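Local coordinates for protein acetyl-CoA acetyltransferase A (Ascaris suum, PDB 6BJA) that probably catalyses thiolase-type acetyl transfer between coenzyme A thioesters, as expected of an acetyl-CoA C-acetyltransferase that takes part in lipid metabolism, at residues 159-164 against 238-243; 166-171 against 291-296; 126-131 against 146-151; 20-25 against 221-226. All blocks are in the same frame, centred on the assembly; numbering follows the deposited sequence.

The four contacts show how separate pieces of a thiolase chain lie around one coenzyme A site. Contacts 1 and 2 share helix 162-172, their centres about 11 Å apart, and touch where M162 O comes within 3.6 Å of F295 CE1. Contact 3 meets contact 1 through Y159 and R150, and contact 4 through a probable hydrogen bond of 2.8 Å between S126 OG and R25 N. The side chains of F240 in contact 1 and E224 in contact 4 lie about 4 Å from coenzyme A, whereas those of F295 (contact 2) and L148 (contact 3) stay about 6 Å away. F295 also lies about 4 Å, side chain to side chain, from C383, a predicted proton acceptor.

Contact 1: residues 159-164 against 238-243; sequences YQPMGL and PAFLKD
The ring of F240 turns one face to G163, while A239 CB lies over the other face, toward the rim. The glycine CA sits over the ring centre, 3.7 Å from the centroid and 10° off the ring normal, in a CH-pi contact that can be so close because no side chain stands between ring and backbone. At the root of the ring, F240 CG lies 3.6 Å from G163 C; the first torsion (chi1 -59°) sets this CG anti to its own carbonyl carbon. P161 reaches the ring obliquely, its CB 3.8 Å from F240 CD1. Since P161 holds the N-cap position of helix 162-172, the phenyl group packs on the opening turn of that helix without any hydrogen bond between the segments. The place is part of the coenzyme A pocket: F240 and M162 both touch the ligand, while I248 and F326 also pack on F240. Past the ring, the carbonyl of F240 meets the side chain of L164, with F240 O 3.5 Å from L164 CD1. The same methyl then takes up L241, whose CB is 3.8 Å from L164 CD1, and the two leucine side chains cross at about a right angle. L241 continues onto E167.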
loop_
_atom_site.group_PDB
_atom_site.type_symbol
_atom_site.label_atom_id
_atom_site.label_comp_id
_atom_site.label_asym_id
_atom_site.label_seq_id
_atom_site.Cartn_x
_atom_site.Cartn_y
_atom_site.Cartn_z
ATOM N N TYR A 159 -24.076 7.258 -1.564
ATOM C CA TYR A 159 -23.072 6.306 -1.110
ATOM C C TYR A 159 -23.493 4.879 -1.420
ATOM O O TYR A 159 -23.492 3.992 -0.573
ATOM C CB TYR A 159 -22.778 6.499 0.376
ATOM C CG TYR A 159 -22.041 7.814 0.627
ATOM C CD1 TYR A 159 -20.774 8.046 0.075
ATOM C CD2 TYR A 159 -22.618 8.822 1.381
ATOM C CE1 TYR A 159 -20.100 9.257 0.279
ATOM C CE2 TYR A 159 -21.960 10.028 1.596
ATOM C CZ TYR A 159 -20.701 10.242 1.045
ATOM O OH TYR A 159 -20.036 11.442 1.256
ATOM N N GLN A 160 -23.844 4.674 -2.682
ATOM C CA GLN A 160 -24.130 3.343 -3.187
ATOM C C GLN A 160 -23.819 3.310 -4.659
ATOM O O GLN A 160 -23.710 4.352 -5.296
ATOM C CB GLN A 160 -25.582 2.945 -2.957
ATOM C CG GLN A 160 -26.593 3.907 -3.508
ATOM C CD GLN A 160 -27.997 3.575 -3.006
ATOM O OE1 GLN A 160 -28.164 3.096 -1.885
ATOM N NE2 GLN A 160 -29.003 3.793 -3.847
ATOM N N PRO A 161 -23.679 2.109 -5.216
ATOM C CA PRO A 161 -23.320 1.999 -6.627
ATOM C C PRO A 161 -24.381 2.594 -7.541
ATOM O O PRO A 161 -25.566 2.506 -7.238
ATOM C CB PRO A 161 -23.211 0.485 -6.840
ATOM C CG PRO A 161 -22.964 -0.068 -5.473
ATOM C CD PRO A 161 -23.725 0.798 -4.546
ATOM N N MET A 162 -23.971 3.175 -8.659
ATOM C CA MET A 162 -24.939 3.696 -9.610
ATOM C C MET A 162 -25.917 2.583 -10.047
ATOM O O MET A 162 -27.086 2.859 -10.266
ATOM C CB MET A 162 -24.242 4.319 -10.818
ATOM C CG MET A 162 -23.573 5.700 -10.507
ATOM S SD MET A 162 -22.830 6.376 -12.001
ATOM C CE MET A 162 -21.530 5.219 -12.391
ATOM N N GLY A 163 -25.450 1.344 -10.131
ATOM C CA GLY A 163 -26.343 0.252 -10.514
ATOM C C GLY A 163 -27.440 -0.025 -9.503
ATOM O O GLY A 163 -28.524 -0.473 -9.874
ATOM N N LEU A 164 -27.186 0.214 -8.225
ATOM C CA LEU A 164 -28.237 0.097 -7.225
ATOM C C LEU A 164 -29.237 1.222 -7.382
ATOM O O LEU A 164 -30.435 1.009 -7.279
ATOM C CB LEU A 164 -27.662 0.107 -5.808
ATOM C CG LEU A 164 -28.693 -0.082 -4.692
ATOM C CD1 LEU A 164 -29.542 -1.345 -4.893
ATOM C CD2 LEU A 164 -27.981 -0.139 -3.361
ATOM N N PRO A 238 -28.475 -10.923 -9.786
ATOM C CA PRO A 238 -28.401 -9.459 -9.711
ATOM C C PRO A 238 -27.153 -9.007 -8.972
ATOM O O PRO A 238 -26.823 -9.588 -7.941
ATOM C CB PRO A 238 -29.669 -9.080 -8.957
ATOM C CG PRO A 238 -30.637 -10.162 -9.333
ATOM C CD PRO A 238 -29.820 -11.418 -9.436
ATOM N N ALA A 239 -26.481 -7.993 -9.509
ATOM C CA ALA A 239 -25.173 -7.569 -9.009
ATOM C C ALA A 239 -25.236 -6.492 -7.941
ATOM O O ALA A 239 -24.270 -6.312 -7.195
ATOM C CB ALA A 239 -24.335 -7.075 -10.158
ATOM N N PHE A 240 -26.346 -5.768 -7.879
ATOM C CA PHE A 240 -26.450 -4.583 -7.021
ATOM C C PHE A 240 -27.516 -4.684 -5.945
ATOM O O PHE A 240 -27.375 -4.097 -4.863
ATOM C CB PHE A 240 -26.715 -3.358 -7.890
ATOM C CG PHE A 240 -25.651 -3.118 -8.905
ATOM C CD1 PHE A 240 -24.407 -2.662 -8.518
ATOM C CD2 PHE A 240 -25.871 -3.375 -10.235
ATOM C CE1 PHE A 240 -23.418 -2.453 -9.433
ATOM C CE2 PHE A 240 -24.882 -3.173 -11.165
ATOM C CZ PHE A 240 -23.639 -2.695 -10.758
ATOM N N LEU A 241 -28.585 -5.424 -6.234
ATOM C CA LEU A 241 -29.709 -5.535 -5.324
ATOM C C LEU A 241 -30.001 -7.008 -5.133
ATOM O O LEU A 241 -30.327 -7.702 -6.091
ATOM C CB LEU A 241 -30.930 -4.787 -5.878
ATOM C CG LEU A 241 -32.229 -4.850 -5.078
ATOM C CD1 LEU A 241 -32.029 -4.387 -3.642
ATOM C CD2 LEU A 241 -33.301 -4.020 -5.763
ATOM N N LYS A 242 -29.870 -7.492 -3.902
ATOM C CA LYS A 242 -29.858 -8.934 -3.673
ATOM C C LYS A 242 -30.968 -9.389 -2.738
ATOM O O LYS A 242 -30.894 -10.468 -2.152
ATOM C CB LYS A 242 -28.491 -9.344 -3.130
ATOM C CG LYS A 242 -27.348 -8.926 -4.045
ATOM C CD LYS A 242 -26.026 -8.928 -3.324
ATOM C CE LYS A 242 -24.911 -8.473 -4.244
ATOM N NZ LYS A 242 -24.692 -9.463 -5.322
ATOM N N ASP A 243 -32.015 -8.573 -2.633
ATOM C CA ASP A 243 -33.133 -8.866 -1.746
ATOM C C ASP A 243 -34.216 -9.671 -2.460
ATOM O O ASP A 243 -35.307 -9.867 -1.924
ATOM C CB ASP A 243 -33.717 -7.565 -1.186
ATOM C CG ASP A 243 -34.489 -6.754 -2.221
ATOM O OD1 ASP A 243 -34.479 -7.095 -3.430
ATOM O OD2 ASP A 243 -35.104 -5.747 -1.808
#

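Contact 2: residues 166-171 against 291-296; sequences AEKTVK and EPIDFT
T169 and T296 form the close, buried side of this contact, their side chains lying obliquely across one another with the methyls CG2 to CG2 at 3.7 Å and T169 OG1 3.5 Å from T296 CB. Beside them A166 CB packs on the hydroxyl of T296, and A166 N stands at the edge of the F295 ring, near its plane. V328 and A332 of helix 327-337 also pack against T169. The two segments come from different family regions of the thiolase: helix 162-172 lies in the N-terminal one, whereas the 3-10 turn 292-296 belongs to the C-terminal one and leads toward helix 298-310. The other side is looser and wetter. Here K168 runs out extended as far as CE, then bends at its last torsion (chi4 -60°), and its NZ makes a salt bridge of 2.8 Å with D294 OD1 through the syn lone pair. D172 gives the ammonium a second acidic partner, while K168 CD lies 3.8 Å from I293 CG2, the two side chains crossing at about a right angle. Two waters fill in between: T169 OG1 donates to one, which donates in turn to D294 OD1, and accepts from another that also donates to I293 O and takes the N-H of T296.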
loop_
_atom_site.group_PDB
_atom_site.type_symbol
_atom_site.label_atom_id
_atom_site.label_comp_id
_atom_site.label_asym_id
_atom_site.label_seq_id
_atom_site.Cartn_x
_atom_site.Cartn_y
_atom_site.Cartn_z
ATOM N N ALA A 166 -29.959 2.692 -10.132
ATOM C CA ALA A 166 -30.723 2.476 -11.354
ATOM C C ALA A 166 -31.881 1.489 -11.142
ATOM O O ALA A 166 -32.855 1.503 -11.903
ATOM C CB ALA A 166 -29.798 2.006 -12.459
ATOM N N GLU A 167 -31.759 0.618 -10.145
ATOM C CA GLU A 167 -32.854 -0.289 -9.801
ATOM C C GLU A 167 -34.109 0.481 -9.423
ATOM O O GLU A 167 -35.227 -0.009 -9.631
ATOM C CB GLU A 167 -32.479 -1.228 -8.655
ATOM C CG GLU A 167 -31.456 -2.305 -8.970
ATOM C CD GLU A 167 -32.017 -3.492 -9.760
ATOM O OE1 GLU A 167 -33.182 -3.426 -10.229
ATOM O OE2 GLU A 167 -31.268 -4.474 -9.899
ATOM N N LYS A 168 -33.967 1.682 -8.868
ATOM C CA LYS A 168 -35.146 2.485 -8.566
ATOM C C LYS A 168 -35.922 2.812 -9.849
ATOM O O LYS A 168 -37.165 2.739 -9.892
ATOM C CB LYS A 168 -34.763 3.781 -7.820
ATOM C CG LYS A 168 -35.971 4.694 -7.571
ATOM C CD LYS A 168 -35.622 5.912 -6.766
ATOM C CE LYS A 168 -36.868 6.746 -6.471
ATOM N NZ LYS A 168 -37.568 7.240 -7.689
ATOM N N THR A 169 -35.195 3.121 -10.911
ATOM C CA THR A 169 -35.801 3.511 -12.175
ATOM C C THR A 169 -36.449 2.272 -12.792
ATOM O O THR A 169 -37.525 2.356 -13.378
ATOM C CB THR A 169 -34.760 4.150 -13.108
ATOM O OG1 THR A 169 -34.206 5.300 -12.429
ATOM C CG2 THR A 169 -35.397 4.564 -14.442
ATOM N N VAL A 170 -35.789 1.133 -12.648
ATOM C CA VAL A 170 -36.374 -0.139 -13.088
ATOM C C VAL A 170 -37.755 -0.296 -12.460
ATOM O O VAL A 170 -38.741 -0.554 -13.166
ATOM C CB VAL A 170 -35.482 -1.348 -12.714
ATOM C CG1 VAL A 170 -36.236 -2.662 -12.967
ATOM C CG2 VAL A 170 -34.182 -1.343 -13.522
ATOM N N LYS A 171 -37.835 -0.124 -11.144
ATOM C CA LYS A 171 -39.119 -0.299 -10.464
ATOM C C LYS A 171 -40.144 0.763 -10.885
ATOM O O LYS A 171 -41.333 0.451 -11.088
ATOM C CB LYS A 171 -38.896 -0.304 -8.951
ATOM C CG LYS A 171 -40.133 -0.720 -8.177
ATOM C CD LYS A 171 -39.857 -0.871 -6.691
ATOM C CE LYS A 171 -41.100 -1.413 -5.963
ATOM N NZ LYS A 171 -41.688 -2.617 -6.633
ATOM N N GLU A 291 -32.697 14.289 -8.750
ATOM C CA GLU A 291 -32.116 13.601 -7.603
ATOM C C GLU A 291 -31.046 12.605 -8.042
ATOM O O GLU A 291 -31.233 11.897 -9.031
ATOM C CB GLU A 291 -33.207 12.858 -6.825
ATOM C CG GLU A 291 -34.189 13.780 -6.129
ATOM C CD GLU A 291 -33.612 14.429 -4.887
ATOM O OE1 GLU A 291 -32.654 13.888 -4.301
ATOM O OE2 GLU A 291 -34.131 15.484 -4.492
ATOM N N PRO A 292 -29.938 12.512 -7.299
ATOM C CA PRO A 292 -28.897 11.545 -7.670
ATOM C C PRO A 292 -29.420 10.131 -7.939
ATOM O O PRO A 292 -29.001 9.508 -8.912
ATOM C CB PRO A 292 -27.962 11.591 -6.459
ATOM C CG PRO A 292 -28.006 13.034 -6.094
ATOM C CD PRO A 292 -29.443 13.452 -6.264
ATOM N N ILE A 293 -30.322 9.635 -7.098
ATOM C CA ILE A 293 -30.784 8.264 -7.259
ATOM C C ILE A 293 -31.520 8.092 -8.590
ATOM O O ILE A 293 -31.561 6.988 -9.135
ATOM C CB ILE A 293 -31.683 7.846 -6.067
ATOM C CG1 ILE A 293 -31.852 6.322 -6.060
ATOM C CG2 ILE A 293 -33.007 8.564 -6.105
ATOM C CD1 ILE A 293 -32.377 5.780 -4.733
ATOM N N ASP A 294 -32.101 9.176 -9.096
ATOM C CA ASP A 294 -32.923 9.142 -10.314
ATOM C C ASP A 294 -32.149 9.516 -11.583
ATOM O O ASP A 294 -32.744 9.894 -12.588
ATOM C CB ASP A 294 -34.109 10.111 -10.168
ATOM C CG ASP A 294 -35.127 9.651 -9.127
ATOM O OD1 ASP A 294 -35.458 8.446 -9.119
ATOM O OD2 ASP A 294 -35.597 10.502 -8.310
ATOM N N PHE A 295 -30.825 9.465 -11.517
ATOM C CA PHE A 295 -29.987 9.915 -12.642
ATOM C C PHE A 295 -30.383 9.288 -13.984
ATOM O O PHE A 295 -30.268 9.931 -15.015
ATOM C CB PHE A 295 -28.503 9.639 -12.357
ATOM C CG PHE A 295 -28.096 8.211 -12.507
ATOM C CD1 PHE A 295 -28.504 7.258 -11.594
ATOM C CD2 PHE A 295 -27.281 7.823 -13.554
ATOM C CE1 PHE A 295 -28.140 5.936 -11.731
ATOM C CE2 PHE A 295 -26.901 6.516 -13.687
ATOM C CZ PHE A 295 -27.332 5.561 -12.790
ATOM N N THR A 296 -30.905 8.068 -13.950
ATOM C CA THR A 296 -31.253 7.358 -15.160
ATOM C C THR A 296 -32.348 8.070 -15.971
ATOM O O THR A 296 -32.410 7.876 -17.174
ATOM C CB THR A 296 -31.704 5.912 -14.817
ATOM O OG1 THR A 296 -30.639 5.207 -14.160
ATOM C CG2 THR A 296 -32.067 5.122 -16.066
HETATM O O HOH W 1 -31.685 6.080 -11.727
HETATM O O HOH W 2 -35.955 6.930 -11.379
#

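Contact 3: residues 126-131 against 146-151; sequences SNAPFY and DALQRD
F130 and D146 make a buried, antiparallel, non-hydrogen-bonded pair at the point where strand 145-146 passes into helix 147-153. The flanking bond runs from A147 N to P129 O, 3.1 Å and close to the line of the carbonyl, and brings A147 CB against the same oxygen. D146 caps the helix: its OD1 takes L148 N at 2.9 Å from above the carboxylate plane, while F130 CE1 lies 3.5 Å from OD2. Farther along, Y131 OH reaches across A147 CB to donate to D151 OD2 at 2.6 Å, on the anti side and 27° out of the carboxylate plane. A128 CB closes the other end on L148 CD2, 3.7 Å away. Both aspartates are shared with other subunits: R134 of the second subunit forms a salt bridge with D146 OD1, G140 N of the third bonds to OD2, and G67 N of the second reaches D151 OD2. Strand 130-132 also pairs antiparallel with a strand of the second subunit, so the small sheet beside helix 147-153 runs on across the interface with that subunit.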
loop_
_atom_site.group_PDB
_atom_site.type_symbol
_atom_site.label_atom_id
_atom_site.label_comp_id
_atom_site.label_asym_id
_atom_site.label_seq_id
_atom_site.Cartn_x
_atom_site.Cartn_y
_atom_site.Cartn_z
ATOM N N SER A 126 -8.280 0.834 -16.962
ATOM C CA SER A 126 -7.256 -0.153 -16.656
ATOM C C SER A 126 -6.163 0.367 -15.741
ATOM O O SER A 126 -5.526 -0.408 -15.041
ATOM C CB SER A 126 -6.599 -0.642 -17.940
ATOM O OG SER A 126 -7.514 -1.393 -18.728
ATOM N N ASN A 127 -5.897 1.667 -15.807
ATOM C CA ASN A 127 -4.793 2.244 -15.054
ATOM C C ASN A 127 -5.219 3.077 -13.848
ATOM O O ASN A 127 -4.385 3.736 -13.217
ATOM C CB ASN A 127 -3.945 3.078 -15.995
ATOM C CG ASN A 127 -3.101 2.209 -16.873
ATOM O OD1 ASN A 127 -2.196 1.538 -16.384
ATOM N ND2 ASN A 127 -3.404 2.181 -18.163
ATOM N N ALA A 128 -6.496 3.028 -13.493
ATOM C CA ALA A 128 -6.961 3.671 -12.267
ATOM C C ALA A 128 -6.336 2.964 -11.066
ATOM O O ALA A 128 -6.397 1.733 -10.964
ATOM C CB ALA A 128 -8.462 3.613 -12.203
ATOM N N PRO A 129 -5.733 3.720 -10.138
ATOM C CA PRO A 129 -4.996 3.076 -9.053
ATOM C C PRO A 129 -5.823 2.798 -7.817
ATOM O O PRO A 129 -7.029 3.017 -7.815
ATOM C CB PRO A 129 -3.918 4.103 -8.737
ATOM C CG PRO A 129 -4.661 5.419 -8.904
ATOM C CD PRO A 129 -5.537 5.180 -10.136
ATOM N N PHE A 130 -5.138 2.328 -6.775
ATOM C CA PHE A 130 -5.699 2.234 -5.446
ATOM C C PHE A 130 -5.091 3.332 -4.601
ATOM O O PHE A 130 -3.988 3.784 -4.889
ATOM C CB PHE A 130 -5.434 0.870 -4.812
ATOM C CG PHE A 130 -5.992 -0.274 -5.604
ATOM C CD1 PHE A 130 -7.291 -0.690 -5.410
ATOM C CD2 PHE A 130 -5.218 -0.914 -6.533
ATOM C CE1 PHE A 130 -7.804 -1.732 -6.149
ATOM C CE2 PHE A 130 -5.733 -1.956 -7.270
ATOM C CZ PHE A 130 -7.023 -2.358 -7.064
ATOM N N TYR A 131 -5.813 3.744 -3.563
ATOM C CA TYR A 131 -5.389 4.836 -2.701
ATOM C C TYR A 131 -5.019 4.359 -1.303
ATOM O O TYR A 131 -5.774 3.630 -0.666
ATOM C CB TYR A 131 -6.514 5.874 -2.569
ATOM C CG TYR A 131 -7.090 6.414 -3.866
ATOM C CD1 TYR A 131 -6.267 6.721 -4.938
ATOM C CD2 TYR A 131 -8.456 6.667 -3.993
ATOM C CE1 TYR A 131 -6.780 7.249 -6.095
ATOM C CE2 TYR A 131 -8.981 7.191 -5.144
ATOM C CZ TYR A 131 -8.131 7.482 -6.200
ATOM O OH TYR A 131 -8.630 8.020 -7.361
ATOM N N ASP A 146 -10.341 1.627 -3.940
ATOM C CA ASP A 146 -10.296 1.469 -5.392
ATOM C C ASP A 146 -10.812 2.724 -6.085
ATOM O O ASP A 146 -11.965 3.097 -5.914
ATOM C CB ASP A 146 -11.131 0.254 -5.782
ATOM C CG ASP A 146 -10.922 -0.176 -7.218
ATOM O OD1 ASP A 146 -10.584 0.681 -8.054
ATOM O OD2 ASP A 146 -11.063 -1.389 -7.504
ATOM N N ALA A 147 -9.953 3.386 -6.852
ATOM C CA ALA A 147 -10.342 4.592 -7.569
ATOM C C ALA A 147 -11.592 4.362 -8.415
ATOM O O ALA A 147 -12.427 5.248 -8.534
ATOM C CB ALA A 147 -9.199 5.082 -8.459
ATOM N N LEU A 148 -11.703 3.186 -9.016
ATOM C CA LEU A 148 -12.848 2.900 -9.884
ATOM C C LEU A 148 -14.154 2.979 -9.130
ATOM O O LEU A 148 -15.143 3.505 -9.632
ATOM C CB LEU A 148 -12.714 1.518 -10.518
ATOM C CG LEU A 148 -11.556 1.253 -11.454
ATOM C CD1 LEU A 148 -11.513 -0.234 -11.736
ATOM C CD2 LEU A 148 -11.738 2.029 -12.731
ATOM N N GLN A 149 -14.138 2.456 -7.909
ATOM C CA GLN A 149 -15.295 2.486 -7.044
ATOM C C GLN A 149 -15.549 3.883 -6.504
ATOM O O GLN A 149 -16.594 4.483 -6.721
ATOM C CB GLN A 149 -15.061 1.517 -5.901
ATOM C CG GLN A 149 -16.273 1.009 -5.200
ATOM C CD GLN A 149 -15.932 -0.230 -4.395
ATOM O OE1 GLN A 149 -15.072 -0.188 -3.508
ATOM N NE2 GLN A 149 -16.566 -1.353 -4.731
ATOM N N ARG A 150 -14.568 4.405 -5.786
ATOM C CA ARG A 150 -14.759 5.637 -5.057
ATOM C C ARG A 150 -14.978 6.852 -5.957
ATOM O O ARG A 150 -15.849 7.680 -5.680
ATOM C CB ARG A 150 -13.570 5.870 -4.141
ATOM C CG ARG A 150 -13.549 7.221 -3.457
ATOM C CD ARG A 150 -14.730 7.427 -2.547
ATOM N NE ARG A 150 -14.571 8.695 -1.842
ATOM C CZ ARG A 150 -15.565 9.457 -1.388
ATOM N NH1 ARG A 150 -16.836 9.117 -1.564
ATOM N NH2 ARG A 150 -15.278 10.583 -0.756
ATOM N N ASP A 151 -14.199 6.974 -7.030
ATOM C CA ASP A 151 -14.259 8.162 -7.874
ATOM C C ASP A 151 -15.017 7.939 -9.191
ATOM O O ASP A 151 -15.265 8.891 -9.929
ATOM C CB ASP A 151 -12.831 8.650 -8.169
ATOM C CG ASP A 151 -12.095 9.165 -6.922
ATOM O OD1 ASP A 151 -12.755 9.512 -5.922
ATOM O OD2 ASP A 151 -10.842 9.244 -6.962
#

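Contact 4: residues 20-25 against 221-226; sequences PIASFR and EDEEYK
P20 to S23 and E221 to E224 run in roughly the same direction, 31° apart, and their backbones meet in one nearly straight bond, E223 N to I21 O at 3.0 Å. That carbonyl also accepts from a water, which in turn takes the N-H of E224. The carboxylates on either side of E223 N then collect the amides that flank I21 O. D222 OD1 accepts I21 N at 2.8 Å on its anti lone pair and lies 3.3 Å from P20 CA; it also forms a salt bridge with R18, and W195 binds its other oxygen. The chain of E223 runs extended beyond CG, CD anti to CA (chi2 -167°), and its OE1 accepts S23 N at 2.9 Å, on the anti side and 22° out of the carboxylate plane. T27 and S26 bond to its two oxygens, which probably helps to hold the carboxylate in place. P20 CB packs 3.6 Å from E221 C, and S23 OG lies 3.6 Å from E223 CB. Through one backbone bond and two acidic side chains, the end of strand 11-23, an inner strand of the large mixed sheet, is tied to the loop whose E224 bonds to Y188, a coenzyme A-binding residue of this thiolase.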
loop_
_atom_site.group_PDB
_atom_site.type_symbol
_atom_site.label_atom_id
_atom_site.label_comp_id
_atom_site.label_asym_id
_atom_site.label_seq_id
_atom_site.Cartn_x
_atom_site.Cartn_y
_atom_site.Cartn_z
ATOM N N PRO A 20 -11.003 2.289 -31.078
ATOM C CA PRO A 20 -11.765 1.140 -30.617
ATOM C C PRO A 20 -11.782 1.180 -29.098
ATOM O O PRO A 20 -10.871 1.748 -28.467
ATOM C CB PRO A 20 -10.974 -0.062 -31.115
ATOM C CG PRO A 20 -9.963 0.516 -32.094
ATOM C CD PRO A 20 -9.696 1.890 -31.585
ATOM N N ILE A 21 -12.792 0.564 -28.518
ATOM C CA ILE A 21 -12.937 0.528 -27.067
ATOM C C ILE A 21 -12.444 -0.827 -26.578
ATOM O O ILE A 21 -12.922 -1.862 -27.044
ATOM C CB ILE A 21 -14.389 0.772 -26.650
ATOM C CG1 ILE A 21 -14.845 2.171 -27.088
ATOM C CG2 ILE A 21 -14.536 0.591 -25.165
ATOM C CD1 ILE A 21 -16.338 2.379 -27.009
ATOM N N ALA A 22 -11.465 -0.834 -25.675
ATOM C CA ALA A 22 -10.876 -2.081 -25.196
ATOM C C ALA A 22 -11.443 -2.471 -23.836
ATOM O O ALA A 22 -11.932 -1.624 -23.067
ATOM C CB ALA A 22 -9.349 -1.974 -25.126
ATOM N N SER A 23 -11.418 -3.770 -23.564
ATOM C CA SER A 23 -11.838 -4.289 -22.274
ATOM C C SER A 23 -10.866 -3.929 -21.150
ATOM O O SER A 23 -9.725 -3.529 -21.362
ATOM C CB SER A 23 -11.994 -5.800 -22.341
ATOM O OG SER A 23 -12.977 -6.120 -23.307
ATOM N N PHE A 24 -11.346 -4.072 -19.927
ATOM C CA PHE A 24 -10.533 -3.818 -18.749
ATOM C C PHE A 24 -9.319 -4.732 -18.657
ATOM O O PHE A 24 -9.453 -5.959 -18.768
ATOM C CB PHE A 24 -11.446 -3.991 -17.546
ATOM C CG PHE A 24 -10.823 -3.704 -16.218
ATOM C CD1 PHE A 24 -10.269 -2.460 -15.929
ATOM C CD2 PHE A 24 -10.871 -4.653 -15.215
ATOM C CE1 PHE A 24 -9.739 -2.193 -14.671
ATOM C CE2 PHE A 24 -10.349 -4.394 -13.952
ATOM C CZ PHE A 24 -9.786 -3.164 -13.684
ATOM N N ARG A 25 -8.144 -4.128 -18.447
ATOM C CA ARG A 25 -6.881 -4.850 -18.326
ATOM C C ARG A 25 -6.635 -5.715 -19.555
ATOM O O ARG A 25 -6.192 -6.855 -19.446
ATOM C CB ARG A 25 -6.858 -5.720 -17.066
ATOM C CG ARG A 25 -7.157 -4.988 -15.753
ATOM C CD ARG A 25 -6.098 -3.970 -15.410
ATOM N NE ARG A 25 -4.760 -4.546 -15.330
ATOM C CZ ARG A 25 -3.632 -3.846 -15.253
ATOM N NH1 ARG A 25 -3.653 -2.515 -15.208
ATOM N NH2 ARG A 25 -2.465 -4.483 -15.218
ATOM N N GLU A 221 -10.640 -3.037 -33.621
ATOM C CA GLU A 221 -12.061 -3.341 -33.391
ATOM C C GLU A 221 -12.388 -3.272 -31.903
ATOM O O GLU A 221 -11.573 -3.643 -31.079
ATOM C CB GLU A 221 -12.435 -4.741 -33.899
ATOM C CG GLU A 221 -12.213 -4.981 -35.354
ATOM C CD GLU A 221 -12.768 -6.333 -35.785
ATOM O OE1 GLU A 221 -13.146 -7.146 -34.906
ATOM O OE2 GLU A 221 -12.833 -6.564 -37.008
ATOM N N ASP A 222 -13.584 -2.803 -31.575
ATOM C CA ASP A 222 -14.081 -2.853 -30.218
ATOM C C ASP A 222 -13.993 -4.277 -29.675
ATOM O O ASP A 222 -14.224 -5.242 -30.411
ATOM C CB ASP A 222 -15.536 -2.371 -30.154
ATOM C CG ASP A 222 -15.705 -0.927 -30.602
ATOM O OD1 ASP A 222 -14.851 -0.062 -30.270
ATOM O OD2 ASP A 222 -16.706 -0.644 -31.282
ATOM N N GLU A 223 -13.673 -4.415 -28.395
ATOM C CA GLU A 223 -13.494 -5.730 -27.785
ATOM C C GLU A 223 -14.711 -6.286 -27.066
ATOM O O GLU A 223 -14.925 -7.484 -27.066
ATOM C CB GLU A 223 -12.318 -5.693 -26.795
ATOM C CG GLU A 223 -10.996 -5.409 -27.442
ATOM C CD GLU A 223 -9.784 -5.680 -26.549
ATOM O OE1 GLU A 223 -9.892 -5.530 -25.310
ATOM O OE2 GLU A 223 -8.715 -6.058 -27.096
ATOM N N GLU A 224 -15.490 -5.434 -26.402
ATOM C CA GLU A 224 -16.495 -5.952 -25.476
ATOM C C GLU A 224 -17.582 -6.752 -26.161
ATOM O O GLU A 224 -18.080 -7.717 -25.583
ATOM C CB GLU A 224 -17.134 -4.812 -24.681
ATOM C CG GLU A 224 -18.394 -5.228 -23.872
ATOM C CD GLU A 224 -18.174 -6.347 -22.839
ATOM O OE1 GLU A 224 -17.037 -6.469 -22.297
ATOM O OE2 GLU A 224 -19.168 -7.084 -22.533
ATOM N N TYR A 225 -17.976 -6.365 -27.369
ATOM C CA TYR A 225 -19.176 -6.966 -27.962
ATOM C C TYR A 225 -18.955 -8.442 -28.269
ATOM O O TYR A 225 -19.929 -9.199 -28.406
ATOM C CB TYR A 225 -19.600 -6.207 -29.219
ATOM C CG TYR A 225 -18.814 -6.540 -30.472
ATOM C CD1 TYR A 225 -17.655 -5.854 -30.788
ATOM C CD2 TYR A 225 -19.249 -7.527 -31.344
ATOM C CE1 TYR A 225 -16.930 -6.150 -31.923
ATOM C CE2 TYR A 225 -18.529 -7.831 -32.481
ATOM C CZ TYR A 225 -17.382 -7.143 -32.769
ATOM O OH TYR A 225 -16.655 -7.441 -33.916
ATOM N N LYS A 226 -17.690 -8.851 -28.365
ATOM C CA LYS A 226 -17.361 -10.257 -28.647
ATOM C C LYS A 226 -17.456 -11.165 -27.420
ATOM O O LYS A 226 -17.375 -12.395 -27.547
ATOM C CB LYS A 226 -15.953 -10.353 -29.240
ATOM C CG LYS A 226 -15.784 -9.524 -30.495
ATOM C CD LYS A 226 -14.355 -9.575 -31.016
ATOM C CE LYS A 226 -13.932 -8.247 -31.634
ATOM N NZ LYS A 226 -12.617 -8.335 -32.322
HETATM O O HOH W 3 -15.495 -2.623 -26.623
#